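Local structure of endoglucanase (Clostridium thermocellum, 2C4X) at residues V27-S32 against W46-G51; V124-E129 against G134-K139; W192-W197 against P225-Q230; T205-K208 against W212-I215. The protein probably degrades cellulose within the cellulosome, this piece comprising the C-terminal PKD domain and the CBM44 module, which binds beta-glucan chains including xyloglucan. The protein carries 1 engineered substitution. All blocks are in the same frame, centred on the assembly; numbering follows the deposited sequence.

Interaction 1 (V27-S32 against W46-G51); sequences VVFNAS and WDFGDG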
# COMPACT_ATOMS: atom_id res chain seq x y z
N VAL A 27 -16.56 12.62 0.16
CA VAL A 27 -15.89 12.88 -1.10
C VAL A 27 -16.80 13.82 -1.90
O VAL A 27 -17.99 13.55 -2.04
CB VAL A 27 -15.68 11.58 -1.92
CG1 VAL A 27 -14.96 11.87 -3.25
CG2 VAL A 27 -14.88 10.56 -1.12
N VAL A 28 -16.26 14.92 -2.39
CA VAL A 28 -17.04 15.79 -3.25
C VAL A 28 -16.67 15.49 -4.70
O VAL A 28 -15.52 15.67 -5.09
CB VAL A 28 -16.84 17.29 -2.93
CG1 VAL A 28 -17.61 18.15 -3.94
CG2 VAL A 28 -17.29 17.59 -1.51
N PHE A 29 -17.64 15.01 -5.47
CA PHE A 29 -17.45 14.81 -6.90
C PHE A 29 -17.90 16.06 -7.62
O PHE A 29 -18.99 16.58 -7.36
CB PHE A 29 -18.23 13.57 -7.39
CG PHE A 29 -17.73 12.28 -6.82
CD1 PHE A 29 -18.25 11.78 -5.62
CD2 PHE A 29 -16.73 11.56 -7.47
CE1 PHE A 29 -17.79 10.56 -5.09
CE2 PHE A 29 -16.25 10.35 -6.94
CZ PHE A 29 -16.78 9.85 -5.75
N ASN A 30 -17.07 16.54 -8.53
CA ASN A 30 -17.31 17.81 -9.18
C ASN A 30 -17.28 17.66 -10.70
O ASN A 30 -16.22 17.54 -11.30
CB ASN A 30 -16.27 18.83 -8.69
CG ASN A 30 -16.55 20.24 -9.16
OD1 ASN A 30 -17.09 20.45 -10.25
ND2 ASN A 30 -16.20 21.22 -8.34
N ALA A 31 -18.46 17.65 -11.31
CA ALA A 31 -18.60 17.52 -12.76
C ALA A 31 -18.76 18.87 -13.46
O ALA A 31 -19.28 18.93 -14.58
CB ALA A 31 -19.78 16.62 -13.09
N SER A 32 -18.31 19.95 -12.83
CA SER A 32 -18.60 21.30 -13.31
C SER A 32 -17.93 21.68 -14.64
O SER A 32 -18.34 22.64 -15.28
CB SER A 32 -18.30 22.35 -12.23
OG SER A 32 -16.91 22.48 -12.04
N TRP A 46 -24.86 9.46 -11.49
CA TRP A 46 -23.64 8.91 -10.91
C TRP A 46 -23.83 7.46 -10.48
O TRP A 46 -24.85 7.12 -9.87
CB TRP A 46 -23.26 9.70 -9.66
CG TRP A 46 -23.00 11.16 -9.88
CD1 TRP A 46 -23.91 12.17 -9.82
CD2 TRP A 46 -21.74 11.76 -10.16
NE1 TRP A 46 -23.30 13.38 -10.07
CE2 TRP A 46 -21.96 13.16 -10.29
CE3 TRP A 46 -20.44 11.26 -10.36
CZ2 TRP A 46 -20.94 14.06 -10.57
CZ3 TRP A 46 -19.42 12.15 -10.64
CH2 TRP A 46 -19.67 13.54 -10.74
N ASP A 47 -22.85 6.62 -10.79
CA ASP A 47 -22.78 5.27 -10.26
C ASP A 47 -21.50 5.24 -9.44
O ASP A 47 -20.41 5.41 -9.98
CB ASP A 47 -22.76 4.23 -11.39
CG ASP A 47 -22.71 2.79 -10.88
OD1 ASP A 47 -22.07 2.51 -9.85
OD2 ASP A 47 -23.29 1.91 -11.54
N PHE A 48 -21.64 5.06 -8.12
CA PHE A 48 -20.51 5.18 -7.20
C PHE A 48 -19.66 3.91 -7.11
O PHE A 48 -18.60 3.91 -6.49
CB PHE A 48 -21.01 5.69 -5.83
CG PHE A 48 -21.61 7.06 -5.90
CD1 PHE A 48 -20.80 8.19 -6.06
CD2 PHE A 48 -23.00 7.23 -5.84
CE1 PHE A 48 -21.35 9.46 -6.15
CE2 PHE A 48 -23.56 8.51 -5.93
CZ PHE A 48 -22.72 9.62 -6.08
N GLY A 49 -20.12 2.85 -7.79
CA GLY A 49 -19.39 1.59 -7.89
C GLY A 49 -19.56 0.62 -6.74
O GLY A 49 -18.95 -0.44 -6.75
N ASP A 50 -20.39 0.97 -5.76
CA ASP A 50 -20.56 0.16 -4.56
C ASP A 50 -21.97 -0.44 -4.43
O ASP A 50 -22.27 -1.12 -3.44
CB ASP A 50 -20.23 1.01 -3.31
CG ASP A 50 -21.18 2.21 -3.14
OD1 ASP A 50 -21.99 2.50 -4.05
OD2 ASP A 50 -21.12 2.87 -2.08
N GLY A 51 -22.83 -0.20 -5.42
CA GLY A 51 -24.24 -0.60 -5.35
C GLY A 51 -25.22 0.57 -5.34
O GLY A 51 -26.40 0.39 -5.63

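Interaction 2 (V124-E129 against G134-K139); sequences VVNTTE and GERGLK. With CA (calcium ion), chain C.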
# COMPACT_ATOMS: atom_id res chain seq x y z
N VAL A 124 13.27 -7.10 18.48
CA VAL A 124 12.01 -6.64 17.91
C VAL A 124 10.88 -6.75 18.93
O VAL A 124 10.77 -7.75 19.63
CB VAL A 124 11.67 -7.38 16.57
CG1 VAL A 124 11.37 -8.86 16.80
CG2 VAL A 124 10.52 -6.69 15.85
N VAL A 125 10.07 -5.70 19.02
CA VAL A 125 8.88 -5.70 19.87
C VAL A 125 7.68 -5.17 19.10
O VAL A 125 7.84 -4.41 18.14
CB VAL A 125 9.06 -4.85 21.17
CG1 VAL A 125 10.22 -5.37 22.02
CG2 VAL A 125 9.22 -3.36 20.85
N ASN A 126 6.49 -5.58 19.52
CA ASN A 126 5.25 -4.97 19.06
C ASN A 126 5.02 -3.66 19.80
O ASN A 126 4.99 -3.62 21.04
CB ASN A 126 4.08 -5.94 19.23
CG ASN A 126 2.78 -5.39 18.65
OD1 ASN A 126 2.28 -4.36 19.09
ND2 ASN A 126 2.24 -6.08 17.65
N THR A 127 4.84 -2.58 19.04
CA THR A 127 4.85 -1.22 19.59
C THR A 127 3.61 -0.39 19.21
O THR A 127 2.98 -0.65 18.19
CB THR A 127 6.12 -0.45 19.13
OG1 THR A 127 6.20 0.81 19.82
CG2 THR A 127 6.11 -0.19 17.62
N THR A 128 3.29 0.59 20.05
CA THR A 128 2.29 1.60 19.73
C THR A 128 2.95 2.95 19.44
O THR A 128 2.26 3.93 19.14
CB THR A 128 1.24 1.78 20.87
OG1 THR A 128 1.92 2.12 22.09
CG2 THR A 128 0.41 0.52 21.09
N GLU A 129 4.28 3.01 19.53
CA GLU A 129 5.03 4.26 19.37
C GLU A 129 4.90 4.85 17.96
O GLU A 129 4.70 6.06 17.80
CB GLU A 129 6.50 4.08 19.75
CG GLU A 129 6.73 3.94 21.26
CD GLU A 129 8.15 3.54 21.64
OE1 GLU A 129 9.03 3.43 20.75
OE2 GLU A 129 8.39 3.33 22.85
N GLY A 134 -3.42 1.55 11.67
CA GLY A 134 -3.90 1.02 12.94
C GLY A 134 -3.10 1.61 14.07
O GLY A 134 -2.46 2.66 13.93
N GLU A 135 -3.11 0.92 15.21
CA GLU A 135 -2.45 1.44 16.39
C GLU A 135 -1.07 0.83 16.64
O GLU A 135 -0.29 1.37 17.42
CB GLU A 135 -3.36 1.28 17.61
CG GLU A 135 -4.64 2.13 17.56
CD GLU A 135 -5.70 1.66 18.52
OE1 GLU A 135 -5.73 0.45 18.84
OE2 GLU A 135 -6.52 2.50 18.97
N ARG A 136 -0.76 -0.26 15.95
CA ARG A 136 0.44 -1.04 16.27
C ARG A 136 1.29 -1.42 15.06
O ARG A 136 0.83 -1.41 13.93
CB ARG A 136 0.05 -2.31 17.04
CG ARG A 136 -0.56 -2.04 18.40
CD ARG A 136 -0.92 -3.33 19.11
NE ARG A 136 -1.25 -3.06 20.50
CZ ARG A 136 -0.37 -3.06 21.50
NH1 ARG A 136 0.92 -3.32 21.28
NH2 ARG A 136 -0.79 -2.79 22.73
N GLY A 137 2.56 -1.74 15.33
CA GLY A 137 3.49 -2.24 14.32
C GLY A 137 4.65 -2.88 15.05
O GLY A 137 4.56 -3.16 16.25
N LEU A 138 5.75 -3.12 14.32
CA LEU A 138 6.97 -3.64 14.93
C LEU A 138 7.98 -2.53 15.16
O LEU A 138 8.05 -1.57 14.38
CB LEU A 138 7.60 -4.76 14.09
CG LEU A 138 6.82 -6.07 13.95
CD1 LEU A 138 7.62 -7.11 13.17
CD2 LEU A 138 6.38 -6.62 15.31
N LYS A 139 8.75 -2.67 16.23
CA LYS A 139 9.84 -1.77 16.54
C LYS A 139 11.10 -2.62 16.61
O LYS A 139 11.23 -3.49 17.47
CB LYS A 139 9.58 -1.05 17.87
CG LYS A 139 10.68 -0.12 18.33
CD LYS A 139 10.35 0.45 19.70
CE LYS A 139 11.53 1.18 20.29
NZ LYS A 139 11.19 1.86 21.58
CA CA C . -0.57 -1.91 12.04
O HOH W 1 -0.55 3.68 18.43

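Interaction 3 (W192-W197 against P225-Q230); sequences WSEVLW and PTWPQQ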
# COMPACT_ATOMS: atom_id res chain seq x y z
N TRP A 192 17.96 -26.70 2.45
CA TRP A 192 18.80 -25.54 2.08
C TRP A 192 19.89 -25.79 1.01
O TRP A 192 20.80 -24.98 0.83
CB TRP A 192 19.41 -24.85 3.31
CG TRP A 192 18.39 -24.21 4.23
CD1 TRP A 192 17.68 -24.83 5.21
CD2 TRP A 192 18.01 -22.82 4.28
NE1 TRP A 192 16.86 -23.93 5.86
CE2 TRP A 192 17.05 -22.69 5.30
CE3 TRP A 192 18.39 -21.69 3.55
CZ2 TRP A 192 16.45 -21.46 5.62
CZ3 TRP A 192 17.79 -20.46 3.86
CH2 TRP A 192 16.83 -20.36 4.89
N SER A 193 19.79 -26.90 0.28
CA SER A 193 20.72 -27.20 -0.80
C SER A 193 20.60 -26.22 -1.98
O SER A 193 21.55 -26.01 -2.73
CB SER A 193 20.49 -28.63 -1.29
OG SER A 193 19.16 -28.76 -1.75
N GLU A 194 19.42 -25.62 -2.14
CA GLU A 194 19.18 -24.61 -3.17
C GLU A 194 18.44 -23.45 -2.56
O GLU A 194 17.43 -23.64 -1.89
CB GLU A 194 18.37 -25.18 -4.34
CG GLU A 194 19.06 -26.31 -5.07
CD GLU A 194 18.18 -26.97 -6.08
OE1 GLU A 194 17.76 -26.30 -7.06
OE2 GLU A 194 17.90 -28.17 -5.91
N VAL A 195 18.94 -22.25 -2.82
CA VAL A 195 18.39 -21.04 -2.25
C VAL A 195 18.17 -20.01 -3.37
O VAL A 195 19.04 -19.84 -4.24
CB VAL A 195 19.35 -20.50 -1.17
CG1 VAL A 195 18.84 -19.21 -0.57
CG2 VAL A 195 19.60 -21.55 -0.09
N LEU A 196 17.03 -19.33 -3.35
CA LEU A 196 16.77 -18.25 -4.31
C LEU A 196 16.67 -16.94 -3.57
O LEU A 196 15.95 -16.83 -2.59
CB LEU A 196 15.48 -18.50 -5.10
CG LEU A 196 15.31 -19.87 -5.78
CD1 LEU A 196 13.94 -19.95 -6.48
CD2 LEU A 196 16.43 -20.14 -6.78
N TRP A 197 17.36 -15.93 -4.07
CA TRP A 197 17.35 -14.63 -3.42
C TRP A 197 16.57 -13.61 -4.25
O TRP A 197 16.91 -13.35 -5.41
CB TRP A 197 18.78 -14.16 -3.17
CG TRP A 197 18.85 -12.83 -2.47
CD1 TRP A 197 19.13 -11.63 -3.04
CD2 TRP A 197 18.63 -12.58 -1.08
NE1 TRP A 197 19.11 -10.64 -2.09
CE2 TRP A 197 18.80 -11.19 -0.87
CE3 TRP A 197 18.30 -13.39 0.02
CZ2 TRP A 197 18.65 -10.60 0.38
CZ3 TRP A 197 18.16 -12.80 1.26
CH2 TRP A 197 18.34 -11.41 1.44
N PRO A 225 6.33 -23.55 -6.03
CA PRO A 225 5.37 -23.15 -4.98
C PRO A 225 5.45 -23.99 -3.69
O PRO A 225 4.92 -23.58 -2.66
CB PRO A 225 4.00 -23.32 -5.66
CG PRO A 225 4.23 -24.31 -6.75
CD PRO A 225 5.65 -24.12 -7.21
N THR A 226 6.11 -25.14 -3.75
CA THR A 226 6.21 -26.04 -2.60
C THR A 226 7.40 -25.74 -1.68
O THR A 226 7.47 -26.26 -0.56
CB THR A 226 6.23 -27.52 -3.04
OG1 THR A 226 7.38 -27.77 -3.86
CG2 THR A 226 4.97 -27.87 -3.82
N TRP A 227 8.33 -24.89 -2.14
CA TRP A 227 9.54 -24.58 -1.38
C TRP A 227 9.20 -23.70 -0.20
O TRP A 227 8.49 -22.70 -0.37
CB TRP A 227 10.56 -23.85 -2.27
CG TRP A 227 11.31 -24.73 -3.23
CD1 TRP A 227 10.96 -25.99 -3.65
CD2 TRP A 227 12.52 -24.41 -3.92
NE1 TRP A 227 11.89 -26.47 -4.54
CE2 TRP A 227 12.86 -25.52 -4.73
CE3 TRP A 227 13.37 -23.29 -3.91
CZ2 TRP A 227 14.01 -25.54 -5.53
CZ3 TRP A 227 14.51 -23.31 -4.71
CH2 TRP A 227 14.82 -24.43 -5.50
N PRO A 228 9.69 -24.06 1.00
CA PRO A 228 9.53 -23.15 2.14
C PRO A 228 10.20 -21.81 1.84
O PRO A 228 11.12 -21.74 1.01
CB PRO A 228 10.22 -23.89 3.29
CG PRO A 228 11.09 -24.92 2.65
CD PRO A 228 10.39 -25.30 1.38
N GLN A 229 9.71 -20.74 2.47
CA GLN A 229 10.16 -19.38 2.18
C GLN A 229 10.53 -18.63 3.44
O GLN A 229 9.83 -18.73 4.47
CB GLN A 229 9.05 -18.60 1.46
CG GLN A 229 8.54 -19.25 0.19
CD GLN A 229 7.23 -18.64 -0.29
OE1 GLN A 229 6.55 -17.92 0.45
NE2 GLN A 229 6.86 -18.94 -1.53
N GLN A 230 11.63 -17.89 3.39
CA GLN A 230 11.92 -16.90 4.42
C GLN A 230 11.65 -15.51 3.84
O GLN A 230 12.20 -15.16 2.80
CB GLN A 230 13.36 -17.01 4.90
CG GLN A 230 13.70 -16.05 6.04
CD GLN A 230 15.13 -16.19 6.49
OE1 GLN A 230 15.90 -15.23 6.45
NE2 GLN A 230 15.51 -17.40 6.92

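Interaction 4 (T205-K208 against W212-I215); sequences TMVK and WNEI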
# COMPACT_ATOMS: atom_id res chain seq x y z
N THR A 205 21.09 6.40 0.98
CA THR A 205 20.94 7.75 0.42
C THR A 205 19.70 7.89 -0.46
O THR A 205 19.26 9.00 -0.74
CB THR A 205 22.18 8.19 -0.39
OG1 THR A 205 22.33 7.35 -1.53
CG2 THR A 205 23.44 8.14 0.46
N MSE A 206 19.12 6.76 -0.87
CA MSE A 206 17.96 6.74 -1.77
C MSE A 206 16.67 6.51 -1.00
O MSE A 206 15.64 6.12 -1.58
CB MSE A 206 18.12 5.61 -2.79
CG MSE A 206 19.54 5.12 -2.98
SE MSE A 206 19.77 3.91 -4.48
CE MSE A 206 18.29 2.66 -4.18
N VAL A 207 16.72 6.76 0.30
CA VAL A 207 15.63 6.44 1.21
C VAL A 207 15.11 7.71 1.89
O VAL A 207 15.88 8.64 2.13
CB VAL A 207 16.12 5.37 2.25
CG1 VAL A 207 15.53 5.59 3.63
CG2 VAL A 207 15.84 3.95 1.73
N LYS A 208 13.80 7.76 2.16
CA LYS A 208 13.21 8.84 2.94
C LYS A 208 13.47 8.61 4.43
O LYS A 208 12.83 7.75 5.05
CB LYS A 208 11.70 8.95 2.70
CG LYS A 208 11.30 9.37 1.29
CD LYS A 208 9.84 9.80 1.23
CE LYS A 208 8.89 8.63 1.45
NZ LYS A 208 7.53 9.10 1.87
N TRP A 212 8.03 7.08 6.68
CA TRP A 212 7.60 5.78 6.18
C TRP A 212 7.98 5.61 4.72
O TRP A 212 7.73 6.50 3.89
CB TRP A 212 6.09 5.60 6.37
CG TRP A 212 5.69 5.35 7.80
CD1 TRP A 212 5.11 6.25 8.66
CD2 TRP A 212 5.85 4.13 8.53
NE1 TRP A 212 4.90 5.66 9.89
CE2 TRP A 212 5.34 4.36 9.84
CE3 TRP A 212 6.38 2.87 8.22
CZ2 TRP A 212 5.34 3.37 10.82
CZ3 TRP A 212 6.37 1.89 9.20
CH2 TRP A 212 5.86 2.14 10.49
N ASN A 213 8.60 4.47 4.42
CA ASN A 213 8.97 4.11 3.06
C ASN A 213 8.16 2.90 2.62
O ASN A 213 8.19 1.85 3.26
CB ASN A 213 10.46 3.78 2.97
CG ASN A 213 11.34 4.99 3.17
OD1 ASN A 213 11.86 5.55 2.22
ND2 ASN A 213 11.50 5.41 4.42
N GLU A 214 7.45 3.07 1.51
CA GLU A 214 6.68 1.99 0.93
C GLU A 214 7.52 1.32 -0.16
O GLU A 214 7.84 1.94 -1.17
CB GLU A 214 5.35 2.52 0.40
CG GLU A 214 4.36 1.44 0.01
CD GLU A 214 2.94 1.97 -0.12
OE1 GLU A 214 2.43 2.00 -1.26
OE2 GLU A 214 2.35 2.35 0.92
N ILE A 215 7.89 0.06 0.08
CA ILE A 215 8.76 -0.69 -0.83
C ILE A 215 8.06 -1.99 -1.23
O ILE A 215 7.60 -2.75 -0.38
CB ILE A 215 10.14 -1.01 -0.17
CG1 ILE A 215 10.82 0.27 0.33
CG2 ILE A 215 11.06 -1.74 -1.15
CD1 ILE A 215 11.94 0.04 1.34

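Interaction 1 (V27-S32 against W46-G51)
Phe29 and Trp46 mark the nearest backbone approach, with Phe29 CA 9.4 Å from Trp46 CA and no hydrogen bond joining 27-32 to 46-51, so side chains alone bridge the gap. That spacing fits the fold of the PKD domain: strand 27-30 belongs to its three-stranded antiparallel sheet and strand 41-47 to the four-stranded one, and the contact lies in the core between them. Phe29 reaches Trp46 first with its methylene. CB stands over a face of the six-membered ring, 4.0 Å from the centroid, a CH-pi contact whose shortest pair is Phe29 CB to Trp46 CH2 at 3.6 Å. The phenyl ring beyond is turned 47° from the indole, an oblique meeting of rings. With CG anti to the carbonyl carbon (chi1 -66°), the Phe29 ring extends toward Phe48, and Phe29 CE1 comes within 3.9 Å of Phe48 CE1, at the edge of the latter ring. Ala31 fills in next to the indole, its CB 3.8 Å from Trp46 CZ2. Phe14 packs edge-to-face with Trp46, while Tyr63 stacks on Phe48, which extends the aromatic cluster. Only carbon meets carbon across this contact, and all four touching residues are buried; cohesion between the sheets here therefore probably rests on dispersion and shape fit, with a CH-pi contact adding some directionality.

Interaction 2 (V124-E129 against G134-K139)
A beta hairpin of the CBM44 module, strands 120-127 and 137-145, brings Val125 opposite Lys139 and Thr127 opposite Gly137 as antiparallel hydrogen-bonded pairs, with Asn126 and Leu138 forming the non-hydrogen-bonded pair between them. Lys139 N donates to Val125 O at 2.7 Å, and Thr127 N to Gly137 O at 2.9 Å; the return bonds run from Val125 N and Gly137 N. On the face carrying Val125 and Thr127, Lys139, extended from a chi1 of 178°, reaches past Thr127 to Glu129. Lys139 CB rests 3.6 Å from Thr127 CG2, and Lys139 NZ forms a salt bridge of 2.8 Å to Glu129 OE1, approached on the syn side. Thr127 OG1 accepts from Glu129 N, an ST turn just where the strand ends. Just before strand 137-145 the chain joins a calcium site: Arg136 O binds the ion at 2.4 Å, alongside ligands from Asp99, Asn104, Glu106, Lys133 and Asp248. The Arg136 side chain turns instead to the partner strand. Its NH1 gives Asn126 OD1 a 2.8 Å bond that lies in the guanidinium plane but 35° above the amide carbonyl plane, while Thr128 CG2 sits over the centre of one guanidinium face, 3.7 Å from CZ. Asn126 ND2 is held in turn by Phe105 O and Thr109 O.

Interaction 3 (W192-W197 against P225-Q230)
Two indoles carry the contact, Trp227 against Glu194 and Leu196, and Trp192 against Gln230. The six-membered end of Trp227 is met obliquely by both its partners: Glu194 CB lies 3.8 Å from Trp227 CH2, and Leu196 CG 3.7 Å from Trp227 CZ3. The Glu194 carboxylate stands nearly upright to the indole, the planes 83° apart, with OE1 3.8 Å from Trp227 CH2. Leu196 crosses the ring at about a right angle. Trp192 presents its edge to Gln230, whose NE2 approaches close to the ring plane at 3.8 Å from Trp192 CH2; this is simple van der Waals contact, and His188 stacks against Trp192. The Gln230 chain runs out extended, its CG anti to the backbone N (chi1 -176°), which carries the amide to the Trp192 edge. There the amide is fixed by Tyr184 OH on OE1 and Asp155 OD1 on NE2. Apart from Gln230 the touching residues remain at least partly exposed, and a 1,2-ethanediol molecule lies beside Gln230. A loop bearing Trp192 and Trp197, with Trp197 stacked on Tyr184, next to strand 229-238 is consistent with the aromatic-lined glycan-binding surface of a beta-sandwich carbohydrate-binding module.

Interaction 4 (T205-K208 against W212-I215)
The Lys208 and Asn213 side chains run antiparallel past one another, which lays the Asn213 amide against the backbone of Lys208. The amide uses both its ends. Asn213 OD1 accepts from Lys208 N at 2.9 Å, the N-H arriving in the carbonyl plane on a lone pair, and Asn213 ND2 returns a nearly straight bond of 2.8 Å to Lys208 O, with an N-H...O angle of 171° and the acceptor close to the amide plane. A chi2 of -103° twists the amide so that oxygen and nitrogen face the two backbone atoms together. Val207 crosses Asn213 at about a right angle and brings Val207 CG1 to 3.9 Å from Asn213 OD1. Meanwhile the Lys208 side chain bends at chi3 and reaches across to the Trp212 carbonyl, its NZ making only a weak bond of 3.3 Å to Trp212 O. Asp211 lies in a long, weak ion pair with the same ammonium, and Ile170 O on the neighbouring strand 165-172 takes a second, weak bond from Asn213 ND2. A buried amide thus satisfies the backbone N and O of one residue just before the edge strand, much as a strand neighbour would, and the donor-acceptor order fixes which way round the amide must lie.

In the fold
From the N terminus, interaction 1 comes first and closes a 13-residue connection inside the PKD domain, joining its two sheets. The remaining three lie in the CBM44 beta-sandwich, and none touches another. Interaction 2 shuts the hairpin between strands 120-127 and 137-145 and reaches the calcium ion. Interaction 3 then closes a longer loop, bringing the connection after strand 178-187 to the start of strand 229-238; interaction 4 is nested within that loop, closing the short turn into strand 211-218. Interactions 2 and 4 reach opposite outermost strands of one five-stranded sheet, their centres about 19 Å apart, whereas interaction 3 joins a loop to the start of a strand of the other sheet.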